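Local structure of endo-1,4-beta-xylanase (Bacteroides thetaiotaomicron VPI-5482, 3KST) at residues P254-A268 and Q276-S288. The protein probably hydrolyses glycosidic bonds in plant polysaccharides such as xylan, as a calcium-binding member of glycoside hydrolase family 43. Sequence-based numbering, arbitrary orientation.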
ATOM      1  N   PRO A 254      -5.346   4.263   1.943  1.00 10.58           N
ATOM      2  CA  PRO A 254      -6.480   4.863   2.646  1.00 10.89           C
ATOM      3  C   PRO A 254      -7.141   3.845   3.566  1.00 11.35           C
ATOM      4  O   PRO A 254      -7.153   2.652   3.248  1.00 12.15           O
ATOM      5  CB  PRO A 254      -7.434   5.282   1.520  1.00 11.38           C
ATOM      6  CG  PRO A 254      -6.876   4.739   0.245  1.00 11.46           C
ATOM      7  CD  PRO A 254      -5.713   3.884   0.561  1.00 10.57           C
ATOM      8  N   PHE A 255      -7.718   4.295   4.685  1.00 11.36           N
ATOM      9  CA  PHE A 255      -8.458   3.380   5.582  1.00 11.96           C
ATOM     10  C   PHE A 255      -9.484   4.116   6.433  1.00 12.48           C
ATOM     11  O   PHE A 255      -9.306   5.311   6.711  1.00 11.21           O
ATOM     12  CB  PHE A 255      -7.505   2.587   6.485  1.00 12.24           C
ATOM     13  CG  PHE A 255      -6.678   3.454   7.410  1.00 10.99           C
ATOM     14  CD1 PHE A 255      -5.485   4.032   6.968  1.00 12.23           C
ATOM     15  CD2 PHE A 255      -7.092   3.699   8.730  1.00 10.54           C
ATOM     16  CE1 PHE A 255      -4.713   4.858   7.832  1.00 10.97           C
ATOM     17  CE2 PHE A 255      -6.334   4.523   9.601  1.00  7.78           C
ATOM     18  CZ  PHE A 255      -5.136   5.093   9.150  1.00 11.62           C
ATOM     19  N   GLN A 256     -10.562   3.412   6.799  1.00 14.34           N
ATOM     20  CA  GLN A 256     -11.639   3.979   7.622  0.50 15.09           C
ATOM     21  C   GLN A 256     -11.284   3.793   9.090  1.00 15.76           C
ATOM     22  O   GLN A 256     -10.560   2.837   9.461  1.00 16.07           O
ATOM     23  CB  GLN A 256     -13.039   3.420   7.247  0.50 15.50           C
ATOM     24  CG  GLN A 256     -13.267   1.902   7.270  0.50 15.91           C
ATOM     25  CD  GLN A 256     -13.817   1.354   8.577  0.50 16.12           C
ATOM     26  OE1 GLN A 256     -13.984   2.077   9.575  0.50 16.49           O
ATOM     27  NE2 GLN A 256     -14.142   0.063   8.563  0.50 14.60           N
ATOM     28  N   CYS A 257     -11.776   4.704   9.922  1.00 16.93           N
ATOM     29  CA  CYS A 257     -11.515   4.677  11.355  1.00 17.88           C
ATOM     30  C   CYS A 257     -12.755   4.314  12.150  1.00 18.28           C
ATOM     31  O   CYS A 257     -13.858   4.234  11.601  1.00 17.87           O
ATOM     32  CB  CYS A 257     -10.952   6.025  11.768  1.00 18.04           C
ATOM     33  SG  CYS A 257      -9.435   6.333  10.894  1.00 19.03           S
ATOM     34  N   LYS A 258     -12.542   4.098  13.441  1.00 19.12           N
ATOM     35  CA  LYS A 258     -13.592   3.715  14.417  1.00 20.10           C
ATOM     36  C   LYS A 258     -14.830   4.614  14.309  1.00 20.75           C
ATOM     37  O   LYS A 258     -15.965   4.114  14.344  1.00 21.51           O
ATOM     38  CB  LYS A 258     -13.050   3.805  15.852  1.00 20.52           C
ATOM     39  CG  LYS A 258     -11.871   2.874  16.180  1.00 22.54           C
ATOM     40  CD  LYS A 258     -11.062   3.312  17.404  1.00 23.14           C
ATOM     41  CE  LYS A 258     -11.256   2.434  18.596  1.00 24.18           C
ATOM     42  NZ  LYS A 258     -10.566   1.151  18.326  1.00 26.46           N
ATOM     43  N   ASP A 259     -14.593   5.922  14.147  1.00 21.10           N
ATOM     44  CA  ASP A 259     -15.658   6.951  14.046  1.00 21.79           C
ATOM     45  C   ASP A 259     -16.298   7.152  12.660  1.00 21.93           C
ATOM     46  O   ASP A 259     -17.204   7.976  12.522  1.00 23.47           O
ATOM     47  CB  ASP A 259     -15.154   8.318  14.589  1.00 21.95           C
ATOM     48  CG  ASP A 259     -14.139   9.035  13.664  1.00 22.51           C
ATOM     49  OD1 ASP A 259     -13.707   8.473  12.629  1.00 22.80           O
ATOM     50  OD2 ASP A 259     -13.762  10.184  13.995  1.00 23.54           O
ATOM     51  N   GLY A 260     -15.792   6.458  11.642  1.00 21.64           N
ATOM     52  CA  GLY A 260     -16.333   6.538  10.283  1.00 21.22           C
ATOM     53  C   GLY A 260     -15.670   7.523   9.336  1.00 20.76           C
ATOM     54  O   GLY A 260     -16.086   7.631   8.187  1.00 21.32           O
ATOM     55  N   SER A 261     -14.626   8.214   9.802  1.00 19.98           N
ATOM     56  CA  SER A 261     -13.869   9.142   8.983  1.00 19.77           C
ATOM     57  C   SER A 261     -12.743   8.325   8.350  1.00 18.43           C
ATOM     58  O   SER A 261     -12.535   7.169   8.724  1.00 18.15           O
ATOM     59  CB  SER A 261     -13.300  10.289   9.836  1.00 20.22           C
ATOM     60  OG  SER A 261     -12.242   9.861  10.685  1.00 21.89           O
ATOM     61  N   TRP A 262     -12.004   8.930   7.429  1.00 17.14           N
ATOM     62  CA  TRP A 262     -10.888   8.256   6.767  1.00 15.75           C
ATOM     63  C   TRP A 262      -9.548   8.940   6.998  1.00 14.83           C
ATOM     64  O   TRP A 262      -9.448  10.135   7.264  1.00 14.57           O
ATOM     65  CB  TRP A 262     -11.133   8.121   5.262  1.00 16.03           C
ATOM     66  CG  TRP A 262     -12.219   7.185   4.873  1.00 17.35           C
ATOM     67  CD1 TRP A 262     -13.560   7.387   5.002  1.00 17.57           C
ATOM     68  CD2 TRP A 262     -12.067   5.912   4.225  1.00 17.49           C
ATOM     69  NE1 TRP A 262     -14.259   6.310   4.499  1.00 18.47           N
ATOM     70  CE2 TRP A 262     -13.370   5.390   4.018  1.00 18.48           C
ATOM     71  CE3 TRP A 262     -10.963   5.158   3.807  1.00 15.79           C
ATOM     72  CZ2 TRP A 262     -13.598   4.137   3.423  1.00 17.99           C
ATOM     73  CZ3 TRP A 262     -11.192   3.895   3.206  1.00 14.55           C
ATOM     74  CH2 TRP A 262     -12.501   3.412   3.020  1.00 15.16           C
ATOM     75  N   LYS A 263      -8.505   8.134   6.859  1.00 14.60           N
ATOM     76  CA  LYS A 263      -7.135   8.577   7.071  1.00 13.84           C
ATOM     77  C   LYS A 263      -6.326   7.956   5.966  1.00 12.82           C
ATOM     78  O   LYS A 263      -6.791   6.977   5.341  1.00 12.79           O
ATOM     79  CB  LYS A 263      -6.638   8.057   8.410  1.00 14.31           C
ATOM     80  CG  LYS A 263      -7.288   8.712   9.639  1.00 16.53           C
ATOM     81  CD  LYS A 263      -6.792  10.113   9.877  1.00 19.15           C
ATOM     82  CE  LYS A 263      -7.034  10.594  11.311  1.00 20.69           C
ATOM     83  NZ  LYS A 263      -8.460  10.781  11.575  1.00 23.71           N
ATOM     84  N   TYR A 264      -5.144   8.517   5.740  1.00 11.38           N
ATOM     85  CA  TYR A 264      -4.209   8.016   4.716  1.00 10.52           C
ATOM     86  C   TYR A 264      -2.834   7.829   5.372  1.00 10.72           C
ATOM     87  O   TYR A 264      -2.236   8.818   5.835  1.00 11.21           O
ATOM     88  CB  TYR A 264      -4.150   8.994   3.529  1.00  9.90           C
ATOM     89  CG  TYR A 264      -3.390   8.452   2.350  1.00  9.98           C
ATOM     90  CD1 TYR A 264      -4.013   7.617   1.427  1.00  8.69           C
ATOM     91  CD2 TYR A 264      -2.021   8.717   2.172  1.00  8.37           C
ATOM     92  CE1 TYR A 264      -3.313   7.074   0.338  1.00  7.25           C
ATOM     93  CE2 TYR A 264      -1.313   8.178   1.060  1.00  9.17           C
ATOM     94  CZ  TYR A 264      -1.968   7.358   0.153  1.00  9.64           C
ATOM     95  OH  TYR A 264      -1.306   6.796  -0.929  1.00  9.69           O
ATOM     96  N   ILE A 265      -2.360   6.578   5.459  1.00 10.40           N
ATOM     97  CA  ILE A 265      -1.047   6.287   6.058  1.00 10.66           C
ATOM     98  C   ILE A 265      -0.026   6.347   4.927  1.00 10.94           C
ATOM     99  O   ILE A 265      -0.323   5.913   3.813  1.00 11.09           O
ATOM    100  CB  ILE A 265      -1.023   4.932   6.832  1.00 11.65           C
ATOM    101  CG1 ILE A 265       0.275   4.768   7.621  1.00  9.52           C
ATOM    102  CG2 ILE A 265      -1.269   3.726   5.923  1.00 10.03           C
ATOM    103  CD1 ILE A 265       0.222   3.532   8.552  1.00 11.10           C
ATOM    104  N   PHE A 266       1.161   6.862   5.204  1.00 10.96           N
ATOM    105  CA  PHE A 266       2.209   6.991   4.189  1.00 10.36           C
ATOM    106  C   PHE A 266       3.572   7.079   4.863  1.00  9.71           C
ATOM    107  O   PHE A 266       3.639   7.339   6.054  1.00  9.84           O
ATOM    108  CB  PHE A 266       1.996   8.248   3.312  1.00 11.06           C
ATOM    109  CG  PHE A 266       2.028   9.545   4.086  1.00 12.60           C
ATOM    110  CD1 PHE A 266       0.881  10.011   4.720  1.00 12.99           C
ATOM    111  CD2 PHE A 266       3.213  10.270   4.223  1.00 12.69           C
ATOM    112  CE1 PHE A 266       0.903  11.197   5.471  1.00 14.92           C
ATOM    113  CE2 PHE A 266       3.264  11.478   4.958  1.00 14.64           C
ATOM    114  CZ  PHE A 266       2.088  11.945   5.586  1.00 14.17           C
ATOM    115  N   HIS A 267       4.624   6.844   4.088  1.00  9.18           N
ATOM    116  CA  HIS A 267       5.991   6.982   4.577  1.00  9.50           C
ATOM    117  C   HIS A 267       6.601   8.312   4.147  1.00  9.63           C
ATOM    118  O   HIS A 267       6.072   9.040   3.295  1.00  9.66           O
ATOM    119  CB  HIS A 267       6.890   5.798   4.183  1.00 10.14           C
ATOM    120  CG  HIS A 267       7.286   5.770   2.745  1.00 10.57           C
ATOM    121  ND1 HIS A 267       6.991   4.705   1.923  1.00 11.34           N
ATOM    122  CD2 HIS A 267       7.956   6.663   1.975  1.00  9.19           C
ATOM    123  CE1 HIS A 267       7.468   4.940   0.714  1.00 10.82           C
ATOM    124  NE2 HIS A 267       8.046   6.128   0.716  1.00 12.30           N
ATOM    125  N   ALA A 268       7.751   8.607   4.730  1.00  9.50           N
ATOM    126  CA  ALA A 268       8.551   9.762   4.361  1.00  9.27           C
ATOM    127  C   ALA A 268      10.010   9.413   4.650  1.00  9.27           C
ATOM    128  O   ALA A 268      10.284   8.451   5.372  1.00  8.73           O
ATOM    129  CB  ALA A 268       8.117  10.955   5.162  1.00 10.19           C
ATOM    130  N   GLN A 276      17.229   6.920   4.626  1.00 16.46           N
ATOM    131  CA  GLN A 276      17.045   5.750   5.490  1.00 16.64           C
ATOM    132  C   GLN A 276      17.170   5.987   6.997  1.00 15.84           C
ATOM    133  O   GLN A 276      18.119   6.632   7.427  1.00 16.62           O
ATOM    134  CB  GLN A 276      18.060   4.655   5.205  1.00 16.87           C
ATOM    135  CG  GLN A 276      18.067   4.040   3.865  1.00 18.08           C
ATOM    136  CD  GLN A 276      19.020   2.850   3.849  1.00 19.39           C
ATOM    137  OE1 GLN A 276      18.759   1.808   4.472  1.00 18.30           O
ATOM    138  NE2 GLN A 276      20.140   3.004   3.154  1.00 22.02           N
ATOM    139  N   PRO A 277      16.313   5.349   7.813  1.00 14.54           N
ATOM    140  CA  PRO A 277      15.233   4.449   7.439  1.00 13.61           C
ATOM    141  C   PRO A 277      13.958   5.260   7.221  1.00 12.55           C
ATOM    142  O   PRO A 277      13.703   6.224   7.952  1.00 10.61           O
ATOM    143  CB  PRO A 277      15.128   3.508   8.645  1.00 13.77           C
ATOM    144  CG  PRO A 277      15.543   4.320   9.801  1.00 13.54           C
ATOM    145  CD  PRO A 277      16.446   5.429   9.283  1.00 15.28           C
ATOM    146  N   ARG A 278      13.190   4.940   6.186  1.00 10.62           N
ATOM    147  CA  ARG A 278      11.872   5.562   6.040  1.00 10.50           C
ATOM    148  C   ARG A 278      10.957   5.114   7.205  1.00  9.97           C
ATOM    149  O   ARG A 278      11.087   3.988   7.729  1.00 10.91           O
ATOM    150  CB  ARG A 278      11.249   5.234   4.689  1.00 10.84           C
ATOM    151  CG  ARG A 278      12.001   5.860   3.506  1.00 11.92           C
ATOM    152  CD  ARG A 278      11.535   5.293   2.180  1.00 13.72           C
ATOM    153  NE  ARG A 278      11.917   3.873   2.105  1.00 14.73           N
ATOM    154  CZ  ARG A 278      11.416   2.966   1.255  1.00 19.45           C
ATOM    155  NH1 ARG A 278      10.477   3.285   0.359  1.00 19.73           N
ATOM    156  NH2 ARG A 278      11.869   1.712   1.321  1.00 18.33           N
ATOM    157  N   THR A 279      10.066   6.014   7.609  1.00  9.35           N
ATOM    158  CA  THR A 279       9.093   5.788   8.685  1.00  9.30           C
ATOM    159  C   THR A 279       7.744   6.311   8.235  1.00  9.41           C
ATOM    160  O   THR A 279       7.665   7.074   7.270  1.00 10.57           O
ATOM    161  CB  THR A 279       9.545   6.418  10.020  1.00  9.32           C
ATOM    162  OG1 THR A 279       9.271   7.827  10.021  1.00  8.34           O
ATOM    163  CG2 THR A 279      11.054   6.161  10.283  1.00 10.51           C
ATOM    164  N   SER A 280       6.678   5.901   8.929  1.00  9.15           N
ATOM    165  CA  SER A 280       5.320   6.193   8.500  1.00  9.18           C
ATOM    166  C   SER A 280       4.559   7.166   9.377  1.00  9.19           C
ATOM    167  O   SER A 280       4.855   7.310  10.559  1.00  9.70           O
ATOM    168  CB  SER A 280       4.562   4.891   8.275  1.00  9.47           C
ATOM    169  OG  SER A 280       5.080   4.258   7.116  1.00  8.22           O
ATOM    170  N   TYR A 281       3.602   7.830   8.738  1.00 10.40           N
ATOM    171  CA  TYR A 281       2.809   8.956   9.273  1.00 10.06           C
ATOM    172  C   TYR A 281       1.364   8.843   8.779  1.00 10.54           C
ATOM    173  O   TYR A 281       1.082   8.126   7.821  1.00  9.86           O
ATOM    174  CB  TYR A 281       3.405  10.285   8.789  1.00 10.44           C
ATOM    175  CG  TYR A 281       4.833  10.511   9.252  1.00  9.47           C
ATOM    176  CD1 TYR A 281       5.086  11.062  10.501  1.00  8.94           C
ATOM    177  CD2 TYR A 281       5.930  10.130   8.461  1.00  9.28           C
ATOM    178  CE1 TYR A 281       6.382  11.245  10.954  1.00  8.84           C
ATOM    179  CE2 TYR A 281       7.235  10.297   8.891  1.00  7.81           C
ATOM    180  CZ  TYR A 281       7.455  10.857  10.170  1.00  9.54           C
ATOM    181  OH  TYR A 281       8.736  11.042  10.610  1.00 10.12           O
ATOM    182  N   ILE A 282       0.456   9.566   9.428  1.00 10.81           N
ATOM    183  CA  ILE A 282      -0.980   9.537   9.085  1.00 11.30           C
ATOM    184  C   ILE A 282      -1.593  10.947   8.936  1.00 12.10           C
ATOM    185  O   ILE A 282      -1.383  11.808   9.782  1.00 12.01           O
ATOM    186  CB  ILE A 282      -1.765   8.745  10.115  1.00 11.57           C
ATOM    187  CG1 ILE A 282      -1.335   7.262  10.145  1.00 11.98           C
ATOM    188  CG2 ILE A 282      -3.294   8.828   9.842  1.00 12.79           C
ATOM    189  CD1 ILE A 282      -1.947   6.495  11.326  1.00 15.93           C
ATOM    190  N   LYS A 283      -2.353  11.153   7.854  1.00 12.58           N
ATOM    191  CA  LYS A 283      -3.082  12.401   7.582  1.00 12.16           C
ATOM    192  C   LYS A 283      -4.547  12.038   7.373  1.00 12.25           C
ATOM    193  O   LYS A 283      -4.902  10.855   7.367  1.00 11.93           O
ATOM    194  CB  LYS A 283      -2.465  13.126   6.373  1.00 12.92           C
ATOM    195  CG  LYS A 283      -1.190  13.908   6.723  1.00 11.71           C
ATOM    196  CD  LYS A 283      -0.495  14.562   5.492  1.00 15.09           C
ATOM    197  CE  LYS A 283      -1.156  15.843   5.009  1.00 17.05           C
ATOM    198  NZ  LYS A 283      -0.976  17.055   5.889  1.00 15.41           N
ATOM    199  N   ASP A 284      -5.401  13.048   7.233  1.00 12.45           N
ATOM    200  CA  ASP A 284      -6.800  12.823   6.942  1.00 12.77           C
ATOM    201  C   ASP A 284      -6.963  12.514   5.457  1.00 12.63           C
ATOM    202  O   ASP A 284      -6.114  12.875   4.647  1.00 13.58           O
ATOM    203  CB  ASP A 284      -7.651  14.018   7.352  1.00 13.22           C
ATOM    204  CG  ASP A 284      -7.603  14.261   8.840  1.00 14.24           C
ATOM    205  OD1 ASP A 284      -7.895  13.309   9.595  1.00 14.28           O
ATOM    206  OD2 ASP A 284      -7.274  15.380   9.240  1.00 19.91           O
ATOM    207  N   PHE A 285      -8.042  11.803   5.145  1.00 13.16           N
ATOM    208  CA  PHE A 285      -8.379  11.382   3.790  1.00 13.06           C
ATOM    209  C   PHE A 285      -9.870  11.509   3.549  1.00 14.00           C
ATOM    210  O   PHE A 285     -10.662  11.119   4.394  1.00 13.57           O
ATOM    211  CB  PHE A 285      -8.025   9.908   3.599  1.00 13.32           C
ATOM    212  CG  PHE A 285      -8.243   9.419   2.205  1.00 11.28           C
ATOM    213  CD1 PHE A 285      -7.352   9.759   1.211  1.00 12.24           C
ATOM    214  CD2 PHE A 285      -9.358   8.652   1.880  1.00 10.99           C
ATOM    215  CE1 PHE A 285      -7.546   9.308  -0.102  1.00 12.77           C
ATOM    216  CE2 PHE A 285      -9.565   8.192   0.594  1.00  9.68           C
ATOM    217  CZ  PHE A 285      -8.663   8.547  -0.415  1.00 10.95           C
ATOM    218  N   ALA A 286     -10.252  11.987   2.374  1.00 14.59           N
ATOM    219  CA  ALA A 286     -11.682  12.031   2.037  1.00 15.16           C
ATOM    220  C   ALA A 286     -11.927  12.168   0.555  1.00 16.08           C
ATOM    221  O   ALA A 286     -11.071  12.646  -0.173  1.00 16.15           O
ATOM    222  CB  ALA A 286     -12.399  13.146   2.799  1.00 15.50           C
ATOM    223  N   ILE A 287     -13.102  11.682   0.141  1.00 16.24           N
ATOM    224  CA  ILE A 287     -13.607  11.819  -1.231  1.00 16.98           C
ATOM    225  C   ILE A 287     -14.905  12.609  -1.061  1.00 17.59           C
ATOM    226  O   ILE A 287     -15.824  12.144  -0.414  1.00 17.15           O
ATOM    227  CB  ILE A 287     -13.868  10.467  -1.876  1.00 16.66           C
ATOM    228  CG1 ILE A 287     -12.623   9.586  -1.773  1.00 16.59           C
ATOM    229  CG2 ILE A 287     -14.294  10.650  -3.351  1.00 17.64           C
ATOM    230  CD1 ILE A 287     -12.814   8.205  -2.356  1.00 14.62           C
ATOM    231  N   SER A 288     -14.942  13.816  -1.617  1.00 18.70           N
ATOM    232  CA  SER A 288     -16.100  14.721  -1.508  1.00 19.91           C
ATOM    233  C   SER A 288     -17.324  14.229  -2.280  1.00 21.14           C
ATOM    234  O   SER A 288     -17.245  13.248  -3.032  1.00 21.29           O
ATOM    235  CB  SER A 288     -15.741  16.124  -2.016  1.00 19.35           C
ATOM    236  OG  SER A 288     -15.556  16.151  -3.429  1.00 19.37           O
TER
HETATM  237  O   HOH W   1     -10.045  11.436   9.575  1.00 16.03           O
HETATM  238  O   HOH W   2     -12.782  11.124   5.908  1.00 12.33           O
HETATM  239  O   HOH W   3      -9.495  13.157  12.332  1.00 30.23           O
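With CG held between the backbone N and the carbonyl carbon (chi1 61°), Phe-266 lays one ring face against CB of Tyr-281, whose own CG stands beside its backbone N (chi1 -61°). The two residues face each other in the antiparallel hairpin of strands 262-268 and 279-287, within one blade of the five-bladed beta-propeller of family 43. They form a hydrogen-bonded pair, tied by Tyr-281 N to Phe-266 O at 2.7 Å and by Phe-266 N to Tyr-281 O; both donors lie nearly in line with the C=O they meet. The contact is CH-pi: Tyr-281 CB sits over the Phe-266 face, offset toward the rim, 4.2 Å from the centroid, and Lys-283 CG and CD run past CE1. Without the ring, as with an alanine here, Tyr-281 CB and the Lys-283 methylenes would probably lose the surface they pack on. The Lys-283 chain bends away, its NZ hydrogen-bonded to Gly-297 O and salt-bridged to Asp-241.

Nearer the active site, Arg-278 CD lies over one face of the His-267 imidazole, 4.0 Å from its centroid, with the guanidinium turned 69° from the ring. His-267 ND1 is hydrogen-bonded to the backbone N of Asp-26, the predicted proton acceptor, so this end of the hairpin probably helps position it.

Toward the other end, Pro-254 CB packs on one face of the Phe-285 ring, Trp-262 CB meets the ring's edge in plane, and Leu-195 of strand 189-197 also packs against Phe-285. On the side of the sheet away from the Phe-285 ring, Lys-263 and Asp-284 lie side by side; in their salt bridge the direct hydrogen bond is weak, 3.3 Å from NZ to OD1, but two waters bridge the same atoms, one of them also donating to Trp-262 O at 2.7 Å.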